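PDB 3PNU: dihydroorotase from Campylobacter jejuni subsp. jejuni, which probably catalyses the reversible, zinc-dependent cyclisation of N-carbamoyl-L-aspartate to dihydroorotate, the third step of de novo pyrimidine synthesis. Local coordinates for residues P140-E143 with A144-D147. Residues are numbered along the deposited sequence; the frame is centred on the assembly and turned at random.
Sequences PTLE and AMSD
Four successive backbone hydrogen bonds tie residues 140-143 to 144-147 in a continuous run of about two helical turns. Ala144 N donates to Pro140 O, and Met145 N to Thr141 O. Asp147 N gives Glu143 O the straightest of the four bonds, at 2.8 Å with an angle of 170° at the hydrogen. The bond from Ser146 N to Leu142 O is 2.9 Å long but more bent, at 140°.

The apolar side chains meet on the buried face. Leu142 CD2 lies 4.2 Å from Met145 SD, and the two chains run across each other at a slant. Met145 CG is anti to its own carbonyl carbon (chi1 -73°). This places CG 3.3 Å from Thr141 O, and SD then passes near Leu142. Thr141 CG2 also approaches the sulfur, at 4.3 Å. Leu142 and Met145 both pack on Leu152 of strand 152-154. Ala144 and Met145 also touch Leu105 of helix 102-108. The hydroxyl of Thr141 is held by the carbonyl oxygen of Tyr100.

Glu143, Ser146 and Asp147 lie on the more open side. It is the CB of Ser146 that meets the carbonyl of Leu142, 3.2 Å from its O. The carboxylate of Asp147 lies near Glu143 O, with CG at 3.2 Å, but its oxygens make no hydrogen bond to that acceptor. The Glu143 chain is extended beyond CG, and its OE1 stays 6.1 Å from Asp147 OD2. These like charges are therefore not in contact. Asp147 has a weak, long ion pair with Arg182.

This is the C-terminal part of an amphipathic alpha-helix, 135-147, on the outside of the TIM barrel. The helix, held by i to i+4 backbone bonds, precedes parallel strand 152-154 and lies away from the zinc site.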
ATOM      1  N   PRO A 140     -30.908  -7.666  21.128  1.00 52.70           N
ATOM      2  CA  PRO A 140     -31.832  -8.791  20.892  1.00 52.19           C
ATOM      3  C   PRO A 140     -31.234  -9.906  20.030  1.00 50.43           C
ATOM      4  O   PRO A 140     -31.326 -11.081  20.380  1.00 49.61           O
ATOM      5  CB  PRO A 140     -33.023  -8.124  20.187  1.00 52.12           C
ATOM      6  CG  PRO A 140     -32.957  -6.685  20.617  1.00 52.49           C
ATOM      7  CD  PRO A 140     -31.488  -6.378  20.715  1.00 51.93           C
ATOM      8  N   THR A 141     -30.627  -9.520  18.916  1.00 49.13           N
ATOM      9  CA  THR A 141     -30.025 -10.465  17.993  1.00 46.95           C
ATOM     10  C   THR A 141     -28.858 -11.252  18.588  1.00 47.86           C
ATOM     11  O   THR A 141     -28.825 -12.480  18.490  1.00 48.70           O
ATOM     12  CB  THR A 141     -29.516  -9.739  16.782  1.00 47.33           C
ATOM     13  OG1 THR A 141     -30.571  -8.928  16.256  1.00 42.72           O
ATOM     14  CG2 THR A 141     -29.001 -10.735  15.715  1.00 45.23           C
ATOM     15  N   LEU A 142     -27.904 -10.564  19.215  1.00 46.44           N
ATOM     16  CA  LEU A 142     -26.738 -11.259  19.773  1.00 46.05           C
ATOM     17  C   LEU A 142     -27.090 -12.175  20.945  1.00 46.44           C
ATOM     18  O   LEU A 142     -26.400 -13.188  21.183  1.00 45.18           O
ATOM     19  CB  LEU A 142     -25.629 -10.269  20.154  1.00 45.58           C
ATOM     20  CG  LEU A 142     -25.067  -9.436  18.991  1.00 44.78           C
ATOM     21  CD1 LEU A 142     -23.929  -8.568  19.487  1.00 43.07           C
ATOM     22  CD2 LEU A 142     -24.606 -10.303  17.861  1.00 34.52           C
ATOM     23  N   GLU A 143     -28.150 -11.830  21.679  1.00 46.08           N
ATOM     24  CA  GLU A 143     -28.596 -12.668  22.790  1.00 47.05           C
ATOM     25  C   GLU A 143     -29.259 -13.934  22.283  1.00 44.94           C
ATOM     26  O   GLU A 143     -29.054 -14.996  22.842  1.00 45.70           O
ATOM     27  CB  GLU A 143     -29.515 -11.913  23.745  1.00 48.09           C
ATOM     28  CG  GLU A 143     -28.754 -10.944  24.638  1.00 54.61           C
ATOM     29  CD  GLU A 143     -29.630 -10.290  25.710  1.00 64.11           C
ATOM     30  OE1 GLU A 143     -30.888 -10.322  25.582  1.00 67.04           O
ATOM     31  OE2 GLU A 143     -29.053  -9.737  26.680  1.00 67.14           O
ATOM     32  N   ALA A 144     -30.054 -13.818  21.231  1.00 44.40           N
ATOM     33  CA  ALA A 144     -30.692 -14.981  20.630  1.00 44.53           C
ATOM     34  C   ALA A 144     -29.579 -15.876  20.081  1.00 45.71           C
ATOM     35  O   ALA A 144     -29.591 -17.101  20.293  1.00 45.95           O
ATOM     36  CB  ALA A 144     -31.638 -14.574  19.529  1.00 43.69           C
ATOM     37  N   MET A 145     -28.598 -15.268  19.401  1.00 45.21           N
ATOM     38  CA  MET A 145     -27.481 -16.035  18.842  1.00 44.58           C
ATOM     39  C   MET A 145     -26.758 -16.765  19.933  1.00 45.55           C
ATOM     40  O   MET A 145     -26.335 -17.909  19.759  1.00 45.53           O
ATOM     41  CB  MET A 145     -26.504 -15.151  18.084  1.00 44.21           C
ATOM     42  CG  MET A 145     -27.037 -14.679  16.751  1.00 43.63           C
ATOM     43  SD  MET A 145     -25.864 -13.696  15.809  1.00 42.42           S
ATOM     44  CE  MET A 145     -24.506 -14.843  15.550  1.00 45.62           C
ATOM     45  N   SER A 146     -26.628 -16.093  21.066  1.00 47.30           N
ATOM     46  CA  SER A 146     -25.952 -16.648  22.211  1.00 47.88           C
ATOM     47  C   SER A 146     -26.761 -17.855  22.718  1.00 48.66           C
ATOM     48  O   SER A 146     -26.230 -18.960  22.845  1.00 47.76           O
ATOM     49  CB  SER A 146     -25.773 -15.555  23.277  1.00 47.83           C
ATOM     50  OG  SER A 146     -24.883 -15.957  24.303  1.00 51.58           O
ATOM     51  N   ASP A 147     -28.053 -17.642  22.968  1.00 50.09           N
ATOM     52  CA  ASP A 147     -28.944 -18.705  23.464  1.00 51.01           C
ATOM     53  C   ASP A 147     -28.963 -19.908  22.513  1.00 51.32           C
ATOM     54  O   ASP A 147     -28.856 -21.057  22.967  1.00 51.62           O
ATOM     55  CB  ASP A 147     -30.379 -18.168  23.653  1.00 51.36           C
ATOM     56  CG  ASP A 147     -30.473 -17.081  24.749  1.00 53.62           C
ATOM     57  OD1 ASP A 147     -29.538 -16.975  25.573  1.00 49.71           O
ATOM     58  OD2 ASP A 147     -31.488 -16.344  24.783  1.00 55.64           O
TER